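Putative hexose oxidase (Nonomuraea sp. ATCC 39727, PDB 5AWV) probably oxidises the sugar of teicoplanin-type glycopeptide antibiotics, using a covalently attached FAD cofactor. Local coordinates at residues 136-139 with 140-144; 236-239 with 240-243; 436-439 with 440-444; 473-476 with 477-480. One frame throughout, in Å; residues are numbered along the deposited sequence.

Interaction 1 of 4, residues 136-139 with 140-144; sequences EKLY and LGWNV
Leu138 and Val144 make the dense part of this contact, at the C-terminal end of helix 131-142. Leu138 CB lies 3.9 Å from Val144 CG2, and the carbonyl oxygen of Leu138 receives two backbone donors from opposite faces of its plane: Trp142 N at 3.1 Å and Val144 N at 3.2 Å. Neither donor follows a lone pair, the second standing 53° out of the carbonyl plane, so the oxygen is shared between the last helical turn and the departing chain. Asn143, with positive phi, is the first residue to leave helical geometry, and its N still bonds to Tyr139 O at 2.8 Å. Tyr139 and Asn143 run side by side, their ring and amide planes 61° apart, with Asn143 OD1 at the ring edge 3.3 Å from Tyr139 CE1. This helix belongs to the FAD-binding domain of the PCMH type; Leu138, Trp142 and Val144 all lean on Phe123 of strand 122-125, whose ring meets that of Trp142 edge-to-face. Glu136, Lys137 and Leu140 are partly exposed, and their side chains meet the rest more loosely: Lys137 CE only grazes Trp142 CH2 at 4.2 Å, its NZ bonding to Ile114 O, and Glu136 OE1 stays 4.3 Å from Leu140 CG. Closer packing there is on backbone, Leu140 CG lying 3.4 Å from Glu136 O, and Arg41 of the second subunit bonds to Leu140 O.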
loop_
_atom_site.group_PDB
_atom_site.type_symbol
_atom_site.label_atom_id
_atom_site.label_comp_id
_atom_site.label_asym_id
_atom_site.label_seq_id
_atom_site.Cartn_x
_atom_site.Cartn_y
_atom_site.Cartn_z
ATOM N N GLU A 136 -3.782 -6.561 -13.118
ATOM C CA GLU A 136 -4.182 -7.518 -14.095
ATOM C C GLU A 136 -5.556 -7.191 -14.713
ATOM O O GLU A 136 -5.696 -7.264 -15.916
ATOM C CB GLU A 136 -4.134 -8.896 -13.416
ATOM C CG GLU A 136 -3.945 -10.045 -14.319
ATOM C CD GLU A 136 -2.524 -10.024 -14.973
ATOM O OE1 GLU A 136 -2.564 -9.722 -16.180
ATOM O OE2 GLU A 136 -1.462 -10.219 -14.264
ATOM N N LYS A 137 -6.576 -6.950 -13.872
ATOM C CA LYS A 137 -7.873 -6.657 -14.377
ATOM C C LYS A 137 -7.997 -5.349 -15.125
ATOM O O LYS A 137 -8.702 -5.251 -16.125
ATOM C CB LYS A 137 -8.842 -6.642 -13.214
ATOM C CG LYS A 137 -10.284 -6.356 -13.532
ATOM C CD LYS A 137 -11.041 -7.432 -14.273
ATOM C CE LYS A 137 -12.548 -7.029 -14.461
ATOM N NZ LYS A 137 -13.345 -7.378 -13.241
ATOM N N LEU A 138 -7.389 -4.304 -14.610
ATOM C CA LEU A 138 -7.373 -3.013 -15.312
ATOM C C LEU A 138 -6.694 -3.159 -16.695
ATOM O O LEU A 138 -7.169 -2.563 -17.687
ATOM C CB LEU A 138 -6.696 -1.951 -14.469
ATOM C CG LEU A 138 -7.426 -1.409 -13.219
ATOM C CD1 LEU A 138 -6.662 -0.170 -12.618
ATOM C CD2 LEU A 138 -8.838 -0.891 -13.533
ATOM N N TYR A 139 -5.614 -3.919 -16.752
ATOM C CA TYR A 139 -4.909 -4.143 -17.996
ATOM C C TYR A 139 -5.684 -4.983 -19.018
ATOM O O TYR A 139 -5.899 -4.509 -20.172
ATOM C CB TYR A 139 -3.603 -4.845 -17.723
ATOM C CG TYR A 139 -2.663 -4.988 -18.935
ATOM C CD1 TYR A 139 -2.468 -3.938 -19.802
ATOM C CD2 TYR A 139 -2.080 -6.218 -19.273
ATOM C CE1 TYR A 139 -1.604 -4.039 -20.869
ATOM C CE2 TYR A 139 -1.242 -6.338 -20.393
ATOM C CZ TYR A 139 -0.969 -5.219 -21.149
ATOM O OH TYR A 139 -0.103 -5.225 -22.256
ATOM N N LEU A 140 -6.196 -6.125 -18.560
ATOM C CA LEU A 140 -7.030 -7.001 -19.436
ATOM C C LEU A 140 -8.316 -6.337 -19.974
ATOM O O LEU A 140 -8.605 -6.378 -21.207
ATOM C CB LEU A 140 -7.263 -8.365 -18.796
ATOM C CG LEU A 140 -5.989 -9.223 -18.692
ATOM C CD1 LEU A 140 -6.329 -10.646 -18.292
ATOM C CD2 LEU A 140 -5.141 -9.307 -19.972
ATOM N N GLY A 141 -9.037 -5.686 -19.076
ATOM C CA GLY A 141 -10.280 -5.097 -19.357
ATOM C C GLY A 141 -10.218 -3.896 -20.215
ATOM O O GLY A 141 -11.034 -3.764 -21.147
ATOM N N TRP A 142 -9.263 -2.998 -19.940
ATOM C CA TRP A 142 -9.277 -1.645 -20.549
ATOM C C TRP A 142 -7.886 -1.113 -20.990
ATOM O O TRP A 142 -7.795 -0.009 -21.481
ATOM C CB TRP A 142 -9.898 -0.645 -19.560
ATOM C CG TRP A 142 -11.276 -1.018 -19.124
ATOM C CD1 TRP A 142 -12.442 -0.710 -19.762
ATOM C CD2 TRP A 142 -11.642 -1.822 -18.002
ATOM N NE1 TRP A 142 -13.481 -1.273 -19.109
ATOM C CE2 TRP A 142 -13.026 -1.930 -18.008
ATOM C CE3 TRP A 142 -10.928 -2.424 -16.962
ATOM C CZ2 TRP A 142 -13.703 -2.630 -17.055
ATOM C CZ3 TRP A 142 -11.571 -3.089 -16.031
ATOM C CH2 TRP A 142 -12.964 -3.218 -16.070
ATOM N N ASN A 143 -6.833 -1.920 -20.862
ATOM C CA ASN A 143 -5.468 -1.475 -21.113
ATOM C C ASN A 143 -5.117 -0.188 -20.355
ATOM O O ASN A 143 -4.629 0.789 -20.959
ATOM C CB ASN A 143 -5.320 -1.272 -22.615
ATOM C CG ASN A 143 -3.948 -1.024 -23.036
ATOM O OD1 ASN A 143 -2.956 -1.368 -22.361
ATOM N ND2 ASN A 143 -3.840 -0.385 -24.197
ATOM N N VAL A 144 -5.443 -0.186 -19.066
ATOM C CA VAL A 144 -5.117 0.928 -18.160
ATOM C C VAL A 144 -4.367 0.369 -16.959
ATOM O O VAL A 144 -4.202 -0.842 -16.828
ATOM C CB VAL A 144 -6.293 1.798 -17.774
ATOM C CG1 VAL A 144 -6.938 2.442 -19.019
ATOM C CG2 VAL A 144 -7.366 1.053 -16.935
#

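Interaction 2 of 4, residues 236-239 with 240-243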
loop_
_atom_site.group_PDB
_atom_site.type_symbol
_atom_site.label_atom_id
_atom_site.label_comp_id
_atom_site.label_asym_id
_atom_site.label_seq_id
_atom_site.Cartn_x
_atom_site.Cartn_y
_atom_site.Cartn_z
ATOM N N GLY A 236 -13.929 12.388 -21.960
ATOM C CA GLY A 236 -15.141 11.672 -22.299
ATOM C C GLY A 236 -15.456 10.551 -21.345
ATOM O O GLY A 236 -15.120 10.573 -20.147
ATOM N N ARG A 237 -16.087 9.551 -21.905
ATOM C CA ARG A 237 -16.601 8.413 -21.161
ATOM C C ARG A 237 -16.040 7.072 -21.657
ATOM O O ARG A 237 -16.502 6.025 -21.201
ATOM C CB ARG A 237 -18.128 8.365 -21.260
ATOM C CG ARG A 237 -18.801 9.641 -20.809
ATOM C CD ARG A 237 -20.307 9.499 -20.910
ATOM N NE ARG A 237 -20.849 8.410 -20.128
ATOM C CZ ARG A 237 -20.989 8.441 -18.795
ATOM N NH1 ARG A 237 -20.600 9.513 -18.087
ATOM N NH2 ARG A 237 -21.478 7.406 -18.155
ATOM N N ASN A 238 -15.010 7.108 -22.487
ATOM C CA ASN A 238 -14.396 5.911 -22.981
ATOM C C ASN A 238 -13.481 5.354 -21.807
ATOM O O ASN A 238 -12.466 5.993 -21.477
ATOM C CB ASN A 238 -13.560 6.305 -24.185
ATOM C CG ASN A 238 -12.808 5.137 -24.801
ATOM O OD1 ASN A 238 -11.990 5.356 -25.695
ATOM N ND2 ASN A 238 -13.042 3.914 -24.328
ATOM N N PRO A 239 -13.855 4.231 -21.200
ATOM C CA PRO A 239 -13.104 3.789 -19.981
ATOM C C PRO A 239 -11.615 3.586 -20.273
ATOM O O PRO A 239 -10.770 3.786 -19.378
ATOM C CB PRO A 239 -13.806 2.497 -19.585
ATOM C CG PRO A 239 -15.139 2.672 -20.128
ATOM C CD PRO A 239 -14.921 3.268 -21.490
ATOM N N GLU A 240 -11.284 3.264 -21.529
ATOM C CA GLU A 240 -9.859 3.139 -21.904
ATOM C C GLU A 240 -9.034 4.392 -21.763
ATOM O O GLU A 240 -7.821 4.318 -21.835
ATOM C CB GLU A 240 -9.709 2.592 -23.320
ATOM C CG GLU A 240 -10.311 1.237 -23.570
ATOM C CD GLU A 240 -9.807 0.706 -24.918
ATOM O OE1 GLU A 240 -10.486 0.944 -25.940
ATOM O OE2 GLU A 240 -8.688 0.135 -24.951
ATOM N N ARG A 241 -9.658 5.567 -21.676
ATOM C CA ARG A 241 -8.957 6.859 -21.476
ATOM C C ARG A 241 -9.009 7.367 -20.018
ATOM O O ARG A 241 -8.438 8.394 -19.681
ATOM C CB ARG A 241 -9.527 7.925 -22.479
ATOM C CG ARG A 241 -8.973 7.702 -23.883
ATOM C CD ARG A 241 -9.691 8.394 -25.031
ATOM N NE ARG A 241 -9.912 9.848 -24.950
ATOM C CZ ARG A 241 -8.973 10.805 -24.869
ATOM N NH1 ARG A 241 -7.683 10.510 -24.776
ATOM N NH2 ARG A 241 -9.351 12.087 -24.820
ATOM N N LEU A 242 -9.698 6.651 -19.134
ATOM C CA LEU A 242 -9.995 7.206 -17.825
ATOM C C LEU A 242 -8.895 6.921 -16.817
ATOM O O LEU A 242 -8.925 7.512 -15.754
ATOM C CB LEU A 242 -11.328 6.703 -17.253
ATOM C CG LEU A 242 -12.524 7.326 -17.975
ATOM C CD1 LEU A 242 -13.750 6.562 -17.545
ATOM C CD2 LEU A 242 -12.589 8.813 -17.652
ATOM N N LEU A 243 -7.913 6.077 -17.162
ATOM C CA LEU A 243 -6.686 5.885 -16.322
ATOM C C LEU A 243 -5.472 5.810 -17.221
ATOM O O LEU A 243 -5.637 5.613 -18.424
ATOM C CB LEU A 243 -6.773 4.612 -15.472
ATOM C CG LEU A 243 -7.652 4.807 -14.249
ATOM C CD1 LEU A 243 -7.905 3.485 -13.587
ATOM C CD2 LEU A 243 -7.180 5.852 -13.235
#
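Two overlapping type I turns fold Asn238 to Leu242 into a compact loop, each closed by an i to i+3 backbone bond. Arg241 N donates to Asn238 O at 2.8 Å, and Leu242 N to Pro239 O at 3.1 Å; the N-H groups point well at their acceptors (162° and 166°), although both donors stand above the carbonyl planes. The turn assignment rests on the central residues: Pro239, Glu240 and Arg241 all have negative phi and psi in the range of such turns, and the proline ring suits the second position of the first turn. The loop lies in the connection from strand 223-229 of the five-stranded sheet to strand 249-257 of the seven-stranded one. Leu242 turns its side chain back toward Asn238 and Pro239. With CG beside its own backbone N (chi1 -73°), the side chain brings CD1 to 3.7 Å from Pro239 CA and CG to 3.7 Å from Asn238 O, while CD2 reaches 4.0 Å from Gly236 O. Phe123 and Tyr116 of neighbouring strands pack on both Leu242 and Pro239, which buries the leucine. Glu240 and Arg241 are only partly buried, and Arg241 NH1 makes a long, weak ion pair with Glu233 of the third subunit.

Interaction 3 of 4, residues 436-439 with 440-444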
loop_
_atom_site.group_PDB
_atom_site.type_symbol
_atom_site.label_atom_id
_atom_site.label_comp_id
_atom_site.label_asym_id
_atom_site.label_seq_id
_atom_site.Cartn_x
_atom_site.Cartn_y
_atom_site.Cartn_z
ATOM N N GLY A 436 14.210 -14.014 18.966
ATOM C CA GLY A 436 15.311 -13.720 19.945
ATOM C C GLY A 436 16.312 -12.631 19.588
ATOM O O GLY A 436 16.843 -11.956 20.462
ATOM N N ASN A 437 16.511 -12.423 18.293
ATOM C CA ASN A 437 17.421 -11.418 17.779
ATOM C C ASN A 437 16.779 -10.052 17.434
ATOM O O ASN A 437 17.492 -9.169 16.977
ATOM C CB ASN A 437 18.073 -11.964 16.506
ATOM C CG ASN A 437 18.956 -13.169 16.772
ATOM O OD1 ASN A 437 18.989 -14.117 15.995
ATOM N ND2 ASN A 437 19.682 -13.117 17.852
ATOM N N GLU A 438 15.494 -9.852 17.681
ATOM C CA GLU A 438 14.861 -8.542 17.404
ATOM C C GLU A 438 15.615 -7.328 17.971
ATOM O O GLU A 438 15.819 -6.345 17.274
ATOM C CB GLU A 438 13.403 -8.492 17.925
ATOM C CG GLU A 438 12.798 -7.098 17.834
ATOM C CD GLU A 438 11.388 -7.027 18.358
ATOM O OE1 GLU A 438 10.433 -7.112 17.579
ATOM O OE2 GLU A 438 11.246 -6.855 19.568
ATOM N N ALA A 439 16.009 -7.357 19.246
ATOM C CA ALA A 439 16.526 -6.163 19.877
ATOM C C ALA A 439 17.822 -5.700 19.214
ATOM O O ALA A 439 18.047 -4.501 19.048
ATOM C CB ALA A 439 16.743 -6.374 21.392
ATOM N N LYS A 440 18.648 -6.648 18.804
ATOM C CA LYS A 440 19.943 -6.334 18.162
ATOM C C LYS A 440 19.730 -5.662 16.742
ATOM O O LYS A 440 20.459 -4.723 16.361
ATOM C CB LYS A 440 20.729 -7.621 18.023
ATOM C CG LYS A 440 22.130 -7.449 17.549
ATOM C CD LYS A 440 22.770 -8.829 17.366
ATOM C CE LYS A 440 24.186 -8.722 16.795
ATOM N NZ LYS A 440 25.195 -8.062 17.682
ATOM N N HIS A 441 18.736 -6.144 16.012
ATOM C CA HIS A 441 18.384 -5.547 14.707
ATOM C C HIS A 441 17.724 -4.166 14.844
ATOM O O HIS A 441 18.072 -3.261 14.118
ATOM C CB HIS A 441 17.501 -6.428 13.927
ATOM C CG HIS A 441 18.132 -7.697 13.493
ATOM N ND1 HIS A 441 18.502 -8.685 14.386
ATOM C CD2 HIS A 441 18.473 -8.147 12.263
ATOM C CE1 HIS A 441 19.043 -9.689 13.722
ATOM N NE2 HIS A 441 19.039 -9.391 12.438
ATOM N N LEU A 442 16.796 -3.997 15.783
ATOM C CA LEU A 442 16.250 -2.699 16.072
ATOM C C LEU A 442 17.347 -1.735 16.413
ATOM O O LEU A 442 17.340 -0.601 15.970
ATOM C CB LEU A 442 15.222 -2.747 17.200
ATOM C CG LEU A 442 13.914 -3.538 16.892
ATOM C CD1 LEU A 442 12.896 -3.394 18.014
ATOM C CD2 LEU A 442 13.237 -3.139 15.591
ATOM N N THR A 443 18.285 -2.165 17.240
ATOM C CA THR A 443 19.385 -1.306 17.618
ATOM C C THR A 443 20.185 -0.783 16.429
ATOM O O THR A 443 20.508 0.397 16.365
ATOM C CB THR A 443 20.316 -2.033 18.644
ATOM O OG1 THR A 443 19.576 -2.219 19.871
ATOM C CG2 THR A 443 21.537 -1.201 18.926
ATOM N N TRP A 444 20.498 -1.695 15.536
ATOM C CA TRP A 444 21.305 -1.420 14.358
ATOM C C TRP A 444 20.593 -0.413 13.424
ATOM O O TRP A 444 21.137 0.572 13.016
ATOM C CB TRP A 444 21.594 -2.745 13.667
ATOM C CG TRP A 444 22.420 -2.494 12.448
ATOM C CD1 TRP A 444 23.755 -2.283 12.412
ATOM C CD2 TRP A 444 21.932 -2.281 11.092
ATOM N NE1 TRP A 444 24.171 -1.996 11.112
ATOM C CE2 TRP A 444 23.082 -2.016 10.274
ATOM C CE3 TRP A 444 20.665 -2.366 10.484
ATOM C CZ2 TRP A 444 22.989 -1.724 8.883
ATOM C CZ3 TRP A 444 20.568 -2.135 9.079
ATOM C CH2 TRP A 444 21.732 -1.806 8.302
HETATM O O HOH W 1 18.724 -9.298 20.142
#
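Asn437 O and His441 ND1 join a short 3-10 turn to the first turn of helix 438-452. The imidazole has its CG beside the backbone N (chi1 -66°), and chi2 of 67° swings ND1 back along the helix to donate to Asn437 O at 2.8 Å. That donor lies well above the carbonyl plane, and the oxygen sits near the ring edge, slightly out of the imidazole plane. The same oxygen takes weak bonds from the backbone N of Lys440 and of His441. His441 NE2 is paired with the backbone N of Asp394, consistent with a neutral ring protonated at ND1. Asp394 and Trp432, whose ring meets the imidazole obliquely, both line the pocket of the 8-methylnonanoyl chain. At the next residue, Glu438 is extended (chi1 172°), which lays CG 3.7 Å from Leu442 CD1, while Leu442 N donates to Glu438 O at 2.9 Å in a nearly straight bond. Thr443 grips Ala439 O twice, OG1 at 2.9 Å and backbone N at 3.0 Å, from opposite faces of the carbonyl. On the solvent side, a water accepts from Lys440 N at 3.0 Å and donates to Gly436 O at 3.3 Å.

Interaction 4 of 4, residues 473-476 with 477-480. With N1L (2-amino-2-deoxy-beta-D-glucopyranuronic acid), chain B.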
loop_
_atom_site.group_PDB
_atom_site.type_symbol
_atom_site.label_atom_id
_atom_site.label_comp_id
_atom_site.label_asym_id
_atom_site.label_seq_id
_atom_site.Cartn_x
_atom_site.Cartn_y
_atom_site.Cartn_z
ATOM N N TYR A 473 4.733 4.235 4.898
ATOM C CA TYR A 473 5.836 3.598 5.645
ATOM C C TYR A 473 5.886 4.035 7.106
ATOM O O TYR A 473 6.885 4.627 7.597
ATOM C CB TYR A 473 7.150 3.998 4.986
ATOM C CG TYR A 473 7.380 3.621 3.580
ATOM C CD1 TYR A 473 6.665 2.617 2.919
ATOM C CD2 TYR A 473 8.323 4.392 2.827
ATOM C CE1 TYR A 473 6.901 2.335 1.573
ATOM C CE2 TYR A 473 8.604 4.089 1.472
ATOM C CZ TYR A 473 7.912 3.053 0.842
ATOM O OH TYR A 473 8.234 2.788 -0.551
ATOM N N PRO A 474 4.789 3.808 7.808
ATOM C CA PRO A 474 4.722 4.315 9.182
ATOM C C PRO A 474 5.817 3.719 10.098
ATOM O O PRO A 474 6.159 2.556 9.997
ATOM C CB PRO A 474 3.374 3.897 9.659
ATOM C CG PRO A 474 3.125 2.626 8.886
ATOM C CD PRO A 474 3.707 2.869 7.522
ATOM N N ASP A 475 6.283 4.550 10.977
ATOM C CA ASP A 475 7.356 4.216 11.951
ATOM C C ASP A 475 7.054 4.937 13.305
ATOM O O ASP A 475 7.256 6.140 13.410
ATOM C CB ASP A 475 8.641 4.731 11.407
ATOM C CG ASP A 475 9.841 4.519 12.375
ATOM O OD1 ASP A 475 9.719 3.781 13.395
ATOM O OD2 ASP A 475 10.912 5.077 12.024
ATOM N N SER A 476 6.544 4.171 14.289
ATOM C CA SER A 476 6.268 4.628 15.653
ATOM C C SER A 476 7.434 5.267 16.369
ATOM O O SER A 476 7.193 6.059 17.259
ATOM C CB SER A 476 5.809 3.436 16.512
ATOM O OG SER A 476 4.512 3.231 15.997
ATOM N N ASP A 477 8.682 5.024 15.894
ATOM C CA ASP A 477 9.844 5.614 16.475
ATOM C C ASP A 477 9.828 7.100 16.280
ATOM O O ASP A 477 10.477 7.850 17.078
ATOM C CB ASP A 477 11.169 5.079 15.897
ATOM C CG ASP A 477 11.390 3.605 16.100
ATOM O OD1 ASP A 477 10.652 2.870 16.787
ATOM O OD2 ASP A 477 12.366 3.144 15.528
ATOM N N LEU A 478 9.099 7.585 15.270
ATOM C CA LEU A 478 9.067 9.007 15.015
ATOM C C LEU A 478 8.229 9.763 16.063
ATOM O O LEU A 478 8.366 10.960 16.220
ATOM C CB LEU A 478 8.511 9.343 13.643
ATOM C CG LEU A 478 9.400 8.908 12.461
ATOM C CD1 LEU A 478 8.869 9.495 11.135
ATOM C CD2 LEU A 478 10.826 9.326 12.745
ATOM N N ALA A 479 7.345 9.058 16.731
ATOM C CA ALA A 479 6.610 9.580 17.908
ATOM C C ALA A 479 7.262 9.186 19.238
ATOM O O ALA A 479 6.645 9.360 20.274
ATOM C CB ALA A 479 5.212 8.998 17.921
ATOM N N ASP A 480 8.485 8.649 19.248
ATOM C CA ASP A 480 9.089 8.222 20.504
ATOM C C ASP A 480 10.095 9.300 20.807
ATOM O O ASP A 480 11.107 9.358 20.112
ATOM C CB ASP A 480 9.753 6.877 20.352
ATOM C CG ASP A 480 10.498 6.423 21.656
ATOM O OD1 ASP A 480 10.745 7.234 22.561
ATOM O OD2 ASP A 480 10.887 5.260 21.687
HETATM C C1 N1L B . 9.414 -4.229 0.373
HETATM C C2 N1L B . 10.278 -3.914 1.699
HETATM C C3 N1L B . 9.730 -2.719 2.502
HETATM C C4 N1L B . 9.662 -1.537 1.559
HETATM C C5 N1L B . 8.608 -1.830 0.457
HETATM C C6 N1L B . 8.363 -0.621 -0.483
HETATM N N2 N1L B . 10.388 -5.053 2.608
HETATM O O3 N1L B . 10.650 -2.350 3.637
HETATM O O4 N1L B . 9.360 -0.252 2.308
HETATM O O5 N1L B . 9.091 -2.950 -0.387
HETATM O O6B N1L B . 9.223 -0.560 -1.616
HETATM O O6A N1L B . 8.627 0.563 0.157
#
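With CG opposite its backbone N (chi1 177°), Asp475 throws its carboxylate forward over the next turn, and Asp477, at chi1 -61°, brings its own carboxylate up beside it. Asp475 OD1 thereby accepts Asp477 N at 3.0 Å, an Asx turn, the donor standing well above the carboxylate plane. Asp475 O also accepts Leu478 N at 3.0 Å, and Ser476 O accepts Ala479 N at 3.0 Å, so the chain coils through a short 3-10 segment. The two carboxylates, planes 64° apart, come within 3.5 Å between Asp475 OD1 and Asp477 OD2. Lys367 makes a salt bridge with both, Lys365 adds one to Asp475 and Arg446 one to Asp477, which would offset the repulsion. Ahead of the turn, Tyr473 belongs to the FAD pocket and to that of the aminoglucuronic acid of the glycopeptide. The sugar's O4 lies over one ring face, 3.6 Å from Tyr473 CE1, whereas the approach of its carboxylate to the hydroxyl is too close in the model to interpret. Tyr473 OH is hydrogen-bonded to Tyr165 OH of the FAD site. Phe93 meets the tyrosine ring almost parallel, and Tyr470 meets it edge-to-face. In this berberine-like region the turn is held between strand 363-371, which carries both lysines, helix 438-452, which carries Arg446, and helix 490-495, where Leu478 packs on Leu493 and Tyr494.

Overall arrangement
Along the chain the four contacts come in series, none nesting in or crossing another, and each is made within one continuous stretch. Interaction 1 lies at the C-terminal part of helix 131-142, where the chain leaves it; interaction 2 folds the loop between strands 223-229 and 249-257. Their centres are 12 Å apart and they touch directly: Trp142 CD1 meets Pro239 CB at 3.5 Å, and Val144 CG1 lies 3.5 Å from Leu243 O. Interactions 3 and 4 lie on the opposite side of the chain's centre from 1 and 2. Interaction 3 opens helix 438-452 and interaction 4 turns the loop leading to helix 490-495; their nearest atoms are about 6 Å apart, while Arg446 of the first helix reaches Asp477.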